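Local atomic coordinates of DyP-type peroxidase (Thermobifida cellulosilytica, PDB entry 4GS1), a protein that probably uses its haem to oxidise dyes and related substrates with hydrogen peroxide, as DyP-type peroxidases do. Residues 107-112 / 386-391; 151-156 / 162-167. All coordinates share one frame; numbering follows the deposited sequence.

Interaction 1: 107-112 / 386-391; sequences VTIGIG and RYPGQD
Ile109 and Pro388 meet at about a right angle, the CD1 methyl of Ile109 coming up to CG of the proline ring at 4.2 Å. Two residues further along the strand, Ile111 repeats the approach against bare backbone: its CD1 lies 3.8 Å from CA of Gly389. Both isoleucines set CG1 anti to their own carbonyl carbon (chi1 -58° in Ile109) and run on extended, which carries the CD1 methyls out to the C-terminal turn. That turn is type II, Tyr387 to Gln390, closed by a 3.0 Å backbone bond from Gln390 N to Tyr387 O. Gly389, with its positive phi of 94°, is also the N-cap of helix 390-393. The turn is braced behind the contact by Gln390, whose OE1 accepts from Tyr387 N at 3.0 Å, in the carbonyl plane, while its CB sits 3.5 Å above the centre of the Tyr387 ring. Its amide carbon CD covers one face of the Arg386 guanidinium, which forms a salt bridge with Asp391 (Arg386 NH2 to Asp391 OD1, 3.1 Å), its hydrogen bonds weak because they are bent. Strand 106-111 is the last of four in the N-terminal sheet as counted within this chain; Ile111 pairs through its backbone with Ala378 of strand 369-379, so the two ferredoxin-like sheets meet here. Leu77 of helix 66-90 touches both Ile109 and Tyr387. No polar group of the turn bonds to the strand: buried apolar contact joins them, and Gly389, lacking a side chain, lets Ile111 CD1 come directly against the backbone.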
ATOM      1  N   VAL B 107      -0.102   9.250 -15.712  1.00 14.37           N
ATOM      2  CA  VAL B 107      -0.994  10.202 -15.045  1.00 13.10           C
ATOM      3  C   VAL B 107      -2.251  10.437 -15.885  1.00 15.55           C
ATOM      4  O   VAL B 107      -2.156  10.750 -17.079  1.00 17.65           O
ATOM      5  CB  VAL B 107      -0.282  11.567 -14.803  1.00 15.05           C
ATOM      6  CG1 VAL B 107      -1.205  12.525 -14.055  1.00 18.26           C
ATOM      7  CG2 VAL B 107       1.010  11.370 -14.019  1.00 16.44           C
ATOM      8  N   THR B 108      -3.420  10.277 -15.261  1.00 13.66           N
ATOM      9  CA  THR B 108      -4.716  10.529 -15.889  1.00 15.38           C
ATOM     10  C   THR B 108      -5.402  11.699 -15.195  1.00 16.20           C
ATOM     11  O   THR B 108      -5.410  11.765 -13.966  1.00 16.76           O
ATOM     12  CB  THR B 108      -5.648   9.318 -15.726  1.00 18.01           C
ATOM     13  OG1 THR B 108      -4.917   8.107 -15.946  1.00 17.25           O
ATOM     14  CG2 THR B 108      -6.830   9.403 -16.701  1.00 17.52           C
ATOM     15  N   ILE B 109      -5.998  12.607 -15.968  1.00 13.45           N
ATOM     16  CA  ILE B 109      -6.630  13.796 -15.404  1.00 13.72           C
ATOM     17  C   ILE B 109      -8.134  13.818 -15.701  1.00 17.52           C
ATOM     18  O   ILE B 109      -8.549  13.704 -16.856  1.00 17.99           O
ATOM     19  CB  ILE B 109      -5.980  15.099 -15.961  1.00 15.24           C
ATOM     20  CG1 ILE B 109      -4.473  15.133 -15.664  1.00 17.04           C
ATOM     21  CG2 ILE B 109      -6.654  16.317 -15.383  1.00 15.37           C
ATOM     22  CD1 ILE B 109      -3.732  16.271 -16.408  1.00 21.50           C
ATOM     23  N   GLY B 110      -8.956  13.964 -14.666  1.00 15.56           N
ATOM     24  CA  GLY B 110     -10.400  13.933 -14.863  1.00 14.11           C
ATOM     25  C   GLY B 110     -11.149  15.075 -14.210  1.00 15.59           C
ATOM     26  O   GLY B 110     -10.613  15.780 -13.342  1.00 13.85           O
ATOM     27  N   ILE B 111     -12.413  15.226 -14.608  1.00 14.50           N
ATOM     28  CA  ILE B 111     -13.232  16.377 -14.243  1.00 16.42           C
ATOM     29  C   ILE B 111     -14.605  15.911 -13.764  1.00 19.08           C
ATOM     30  O   ILE B 111     -15.248  15.082 -14.413  1.00 16.47           O
ATOM     31  CB  ILE B 111     -13.406  17.288 -15.477  1.00 17.18           C
ATOM     32  CG1 ILE B 111     -12.081  17.982 -15.809  1.00 17.58           C
ATOM     33  CG2 ILE B 111     -14.520  18.323 -15.262  1.00 21.29           C
ATOM     34  CD1 ILE B 111     -12.041  18.587 -17.210  1.00 18.42           C
ATOM     35  N   GLY B 112     -15.052  16.433 -12.625  1.00 16.23           N
ATOM     36  CA  GLY B 112     -16.344  16.047 -12.079  1.00 15.62           C
ATOM     37  C   GLY B 112     -17.465  16.973 -12.502  1.00 20.16           C
ATOM     38  O   GLY B 112     -17.228  18.138 -12.817  1.00 17.86           O
ATOM     39  N   ARG B 386      -2.378  21.159 -25.938  1.00 52.95           N
ATOM     40  CA  ARG B 386      -3.453  21.565 -25.040  1.00 41.24           C
ATOM     41  C   ARG B 386      -3.511  20.652 -23.821  1.00 36.97           C
ATOM     42  O   ARG B 386      -2.992  19.537 -23.855  1.00 38.01           O
ATOM     43  CB  ARG B 386      -4.797  21.546 -25.776  1.00 42.39           C
ATOM     44  CG  ARG B 386      -4.807  22.365 -27.063  1.00 47.79           C
ATOM     45  CD  ARG B 386      -6.136  22.274 -27.788  1.00 51.65           C
ATOM     46  NE  ARG B 386      -7.221  22.917 -27.057  1.00 53.62           N
ATOM     47  CZ  ARG B 386      -7.366  24.234 -26.944  1.00 60.02           C
ATOM     48  NH1 ARG B 386      -6.481  25.053 -27.498  1.00 60.89           N
ATOM     49  NH2 ARG B 386      -8.389  24.734 -26.268  1.00 62.17           N
ATOM     50  N   TYR B 387      -4.128  21.138 -22.745  1.00 29.23           N
ATOM     51  CA  TYR B 387      -4.317  20.329 -21.539  1.00 22.15           C
ATOM     52  C   TYR B 387      -5.738  19.760 -21.495  1.00 25.35           C
ATOM     53  O   TYR B 387      -6.651  20.332 -22.099  1.00 25.59           O
ATOM     54  CB  TYR B 387      -3.984  21.145 -20.277  1.00 28.08           C
ATOM     55  CG  TYR B 387      -4.834  22.375 -20.026  1.00 28.75           C
ATOM     56  CD1 TYR B 387      -4.381  23.648 -20.370  1.00 31.93           C
ATOM     57  CD2 TYR B 387      -6.069  22.271 -19.405  1.00 21.89           C
ATOM     58  CE1 TYR B 387      -5.157  24.772 -20.121  1.00 32.81           C
ATOM     59  CE2 TYR B 387      -6.847  23.382 -19.152  1.00 24.68           C
ATOM     60  CZ  TYR B 387      -6.389  24.630 -19.512  1.00 27.68           C
ATOM     61  OH  TYR B 387      -7.186  25.722 -19.246  1.00 30.40           O
ATOM     62  N   PRO B 388      -5.927  18.613 -20.809  1.00 26.06           N
ATOM     63  CA  PRO B 388      -7.272  18.026 -20.749  1.00 22.00           C
ATOM     64  C   PRO B 388      -8.254  18.981 -20.094  1.00 23.00           C
ATOM     65  O   PRO B 388      -7.994  19.455 -18.988  1.00 27.19           O
ATOM     66  CB  PRO B 388      -7.072  16.785 -19.868  1.00 21.32           C
ATOM     67  CG  PRO B 388      -5.650  16.391 -20.118  1.00 21.92           C
ATOM     68  CD  PRO B 388      -4.905  17.710 -20.248  1.00 25.67           C
ATOM     69  N   GLY B 389      -9.354  19.273 -20.782  1.00 24.78           N
ATOM     70  CA  GLY B 389     -10.357  20.183 -20.260  1.00 22.51           C
ATOM     71  C   GLY B 389     -10.172  21.619 -20.734  1.00 27.08           C
ATOM     72  O   GLY B 389     -10.954  22.502 -20.375  1.00 26.48           O
ATOM     73  N   GLN B 390      -9.141  21.870 -21.533  1.00 24.21           N
ATOM     74  CA  GLN B 390      -8.899  23.237 -22.013  1.00 28.28           C
ATOM     75  C   GLN B 390     -10.053  23.724 -22.895  1.00 28.40           C
ATOM     76  O   GLN B 390     -10.419  24.904 -22.853  1.00 28.81           O
ATOM     77  CB  GLN B 390      -7.549  23.340 -22.740  1.00 26.20           C
ATOM     78  CG  GLN B 390      -7.141  24.779 -23.116  1.00 27.31           C
ATOM     79  CD  GLN B 390      -5.686  24.904 -23.545  1.00 30.12           C
ATOM     80  OE1 GLN B 390      -4.934  23.928 -23.549  1.00 31.10           O
ATOM     81  NE2 GLN B 390      -5.282  26.118 -23.910  1.00 34.29           N
ATOM     82  N   ASP B 391     -10.640  22.810 -23.670  1.00 36.89           N
ATOM     83  CA  ASP B 391     -11.820  23.128 -24.479  1.00 39.91           C
ATOM     84  C   ASP B 391     -12.996  23.558 -23.602  1.00 35.85           C
ATOM     85  O   ASP B 391     -13.788  24.414 -23.985  1.00 37.96           O
ATOM     86  CB  ASP B 391     -12.240  21.925 -25.335  1.00 40.12           C
ATOM     87  CG  ASP B 391     -11.250  21.611 -26.437  1.00 46.28           C
ATOM     88  OD1 ASP B 391     -10.438  22.497 -26.779  1.00 45.17           O
ATOM     89  OD2 ASP B 391     -11.292  20.479 -26.971  1.00 47.56           O
TER

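Interaction 2: 151-156 / 162-167; sequences LQVGAE and AAAVDE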
ATOM      1  N   LEU B 151      -7.117  12.906 -10.140  1.00 16.09           N
ATOM      2  CA  LEU B 151      -5.881  12.375 -10.716  1.00 14.61           C
ATOM      3  C   LEU B 151      -5.866  10.860 -10.482  1.00 16.54           C
ATOM      4  O   LEU B 151      -6.171  10.395  -9.383  1.00 16.26           O
ATOM      5  CB  LEU B 151      -4.629  13.003 -10.096  1.00 14.28           C
ATOM      6  CG  LEU B 151      -4.321  14.459 -10.443  1.00 14.54           C
ATOM      7  CD1 LEU B 151      -3.078  14.920  -9.682  1.00 17.00           C
ATOM      8  CD2 LEU B 151      -4.115  14.605 -11.946  1.00 15.38           C
ATOM      9  N   GLN B 152      -5.548  10.093 -11.523  1.00 13.13           N
ATOM     10  CA  GLN B 152      -5.206   8.684 -11.352  1.00 12.14           C
ATOM     11  C   GLN B 152      -3.720   8.611 -11.659  1.00 15.48           C
ATOM     12  O   GLN B 152      -3.294   8.963 -12.758  1.00 14.80           O
ATOM     13  CB  GLN B 152      -5.985   7.780 -12.316  1.00 11.97           C
ATOM     14  CG  GLN B 152      -5.590   6.291 -12.208  1.00 11.38           C
ATOM     15  CD  GLN B 152      -6.232   5.408 -13.262  1.00 15.31           C
ATOM     16  OE1 GLN B 152      -6.260   5.742 -14.456  1.00 20.65           O
ATOM     17  NE2 GLN B 152      -6.734   4.269 -12.833  1.00 11.12           N
ATOM     18  N   VAL B 153      -2.925   8.185 -10.683  1.00 11.90           N
ATOM     19  CA  VAL B 153      -1.489   8.067 -10.881  1.00 12.02           C
ATOM     20  C   VAL B 153      -1.133   6.596 -10.746  1.00 14.78           C
ATOM     21  O   VAL B 153      -1.543   5.946  -9.788  1.00 14.30           O
ATOM     22  CB  VAL B 153      -0.703   8.910  -9.855  1.00 15.87           C
ATOM     23  CG1 VAL B 153       0.758   9.037 -10.284  1.00 16.26           C
ATOM     24  CG2 VAL B 153      -1.323  10.301  -9.694  1.00 16.29           C
ATOM     25  N   GLY B 154      -0.388   6.056 -11.707  1.00 12.93           N
ATOM     26  CA  GLY B 154      -0.059   4.644 -11.666  1.00 14.03           C
ATOM     27  C   GLY B 154       1.415   4.408 -11.929  1.00 11.25           C
ATOM     28  O   GLY B 154       2.042   5.163 -12.656  1.00 13.53           O
ATOM     29  N   ALA B 155       1.965   3.359 -11.334  1.00 12.65           N
ATOM     30  CA  ALA B 155       3.347   2.972 -11.602  1.00 14.49           C
ATOM     31  C   ALA B 155       3.574   1.543 -11.177  1.00 16.68           C
ATOM     32  O   ALA B 155       2.800   1.001 -10.396  1.00 14.33           O
ATOM     33  CB  ALA B 155       4.313   3.899 -10.881  1.00 16.13           C
ATOM     34  N   GLU B 156       4.638   0.933 -11.686  1.00 13.15           N
ATOM     35  CA  GLU B 156       4.961  -0.450 -11.343  1.00 13.41           C
ATOM     36  C   GLU B 156       5.745  -0.516 -10.029  1.00 13.67           C
ATOM     37  O   GLU B 156       6.018  -1.600  -9.518  1.00 15.75           O
ATOM     38  CB  GLU B 156       5.761  -1.092 -12.491  1.00 14.05           C
ATOM     39  CG  GLU B 156       6.038  -2.604 -12.370  1.00 13.72           C
ATOM     40  CD  GLU B 156       4.794  -3.474 -12.514  1.00 15.03           C
ATOM     41  OE1 GLU B 156       3.744  -2.981 -12.980  1.00 15.83           O
ATOM     42  OE2 GLU B 156       4.873  -4.675 -12.170  1.00 14.57           O
ATOM     43  N   ALA B 162       4.695   7.137  -5.143  1.00 12.83           N
ATOM     44  CA  ALA B 162       4.530   8.101  -4.051  1.00 13.34           C
ATOM     45  C   ALA B 162       5.206   9.435  -4.363  1.00 15.48           C
ATOM     46  O   ALA B 162       4.691  10.498  -4.010  1.00 17.85           O
ATOM     47  CB  ALA B 162       5.057   7.522  -2.733  1.00 15.47           C
ATOM     48  N   ALA B 163       6.344   9.384  -5.041  1.00 16.54           N
ATOM     49  CA  ALA B 163       7.054  10.603  -5.400  1.00 15.89           C
ATOM     50  C   ALA B 163       6.249  11.416  -6.406  1.00 16.90           C
ATOM     51  O   ALA B 163       6.157  12.636  -6.289  1.00 18.60           O
ATOM     52  CB  ALA B 163       8.442  10.277  -5.948  1.00 17.23           C
ATOM     53  N   ALA B 164       5.651  10.738  -7.382  1.00 15.20           N
ATOM     54  CA  ALA B 164       4.845  11.411  -8.394  1.00 16.05           C
ATOM     55  C   ALA B 164       3.615  12.045  -7.757  1.00 18.42           C
ATOM     56  O   ALA B 164       3.260  13.180  -8.071  1.00 16.02           O
ATOM     57  CB  ALA B 164       4.435  10.434  -9.493  1.00 14.48           C
ATOM     58  N   VAL B 165       2.965  11.305  -6.860  1.00 13.75           N
ATOM     59  CA  VAL B 165       1.770  11.795  -6.193  1.00 13.80           C
ATOM     60  C   VAL B 165       2.048  13.059  -5.380  1.00 16.48           C
ATOM     61  O   VAL B 165       1.310  14.045  -5.479  1.00 17.32           O
ATOM     62  CB  VAL B 165       1.176  10.712  -5.291  1.00 14.02           C
ATOM     63  CG1 VAL B 165       0.153  11.318  -4.320  1.00 16.36           C
ATOM     64  CG2 VAL B 165       0.519   9.636  -6.148  1.00 12.57           C
ATOM     65  N   ASP B 166       3.116  13.039  -4.594  1.00 15.77           N
ATOM     66  CA  ASP B 166       3.423  14.192  -3.742  1.00 17.33           C
ATOM     67  C   ASP B 166       3.726  15.418  -4.598  1.00 17.86           C
ATOM     68  O   ASP B 166       3.316  16.542  -4.277  1.00 19.33           O
ATOM     69  CB  ASP B 166       4.575  13.869  -2.779  1.00 22.09           C
ATOM     70  CG  ASP B 166       4.172  12.867  -1.690  1.00 32.10           C
ATOM     71  OD1 ASP B 166       2.965  12.764  -1.398  1.00 35.53           O
ATOM     72  OD2 ASP B 166       5.063  12.186  -1.128  1.00 38.68           O
ATOM     73  N   GLU B 167       4.434  15.196  -5.700  1.00 17.10           N
ATOM     74  CA  GLU B 167       4.729  16.279  -6.633  1.00 17.62           C
ATOM     75  C   GLU B 167       3.455  16.896  -7.228  1.00 22.30           C
ATOM     76  O   GLU B 167       3.293  18.120  -7.236  1.00 18.81           O
ATOM     77  CB  GLU B 167       5.667  15.786  -7.742  1.00 18.95           C
ATOM     78  CG  GLU B 167       5.914  16.807  -8.844  1.00 25.55           C
ATOM     79  CD  GLU B 167       6.867  16.299  -9.915  1.00 27.06           C
ATOM     80  OE1 GLU B 167       7.772  15.492  -9.597  1.00 23.89           O
ATOM     81  OE2 GLU B 167       6.706  16.708 -11.082  1.00 26.36           O
TER
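Val153 turns CG1 anti to its backbone N (chi1 -167°) and CG2 anti to its carbonyl carbon, so that both methyls face helix 158-172; Val165 (chi1 165°) likewise holds CG2 anti to its carbonyl carbon, and this is the branch that meets Val153. Val165 CG2 settles against the fork of Val153, 4.0 Å from CB and 4.1 Å from CG2, the two side chains crossing obliquely. Alongside, the single methyl of Ala164 reaches Val153 CG1 at 4.0 Å, so consecutive helix residues share one strand residue. The CA atoms of Val153 and Val165 are 6.8 Å apart. These are the third strand and second helix of a beta-alpha-beta-beta-alpha-beta ferredoxin-like fold (50-58, 66-90, 106-111, 149-155, 158-172, 176-185): strand 149-155 leads through a short connection into the helix that packs back on the same sheet. Leu161 and Leu168, one turn to each side along that helix, also touch Val153, while Val165 continues onto His52 and Ile54 of neighbouring strand 50-58. The second subunit also reaches this helix: its Trp328 packs on Val165 and its Arg334 forms a salt bridge with Asp166.

Overall arrangement
Interactions 1 and 2 sit on neighbouring antiparallel strands of one sheet, 106-111 and 149-155, with centres 16 Å apart. They touch directly: Thr108 N lies 2.8 Å from Gln152 O, a probable hydrogen bond, and Leu151 CD2 packs 3.8 Å from Ile109 CG1; Leu151 goes on to touch Leu168 of helix 158-172. Interaction 1 brings the C-terminal turn back to the N-terminal ferredoxin-like half, and interaction 2 lies inside the long span of chain it closes. The haem pocket draws its residues from between 201 and 371, and neither contact contributes to it. Interaction 2 instead borders the second subunit, whereas no other chain touches the segments of interaction 1.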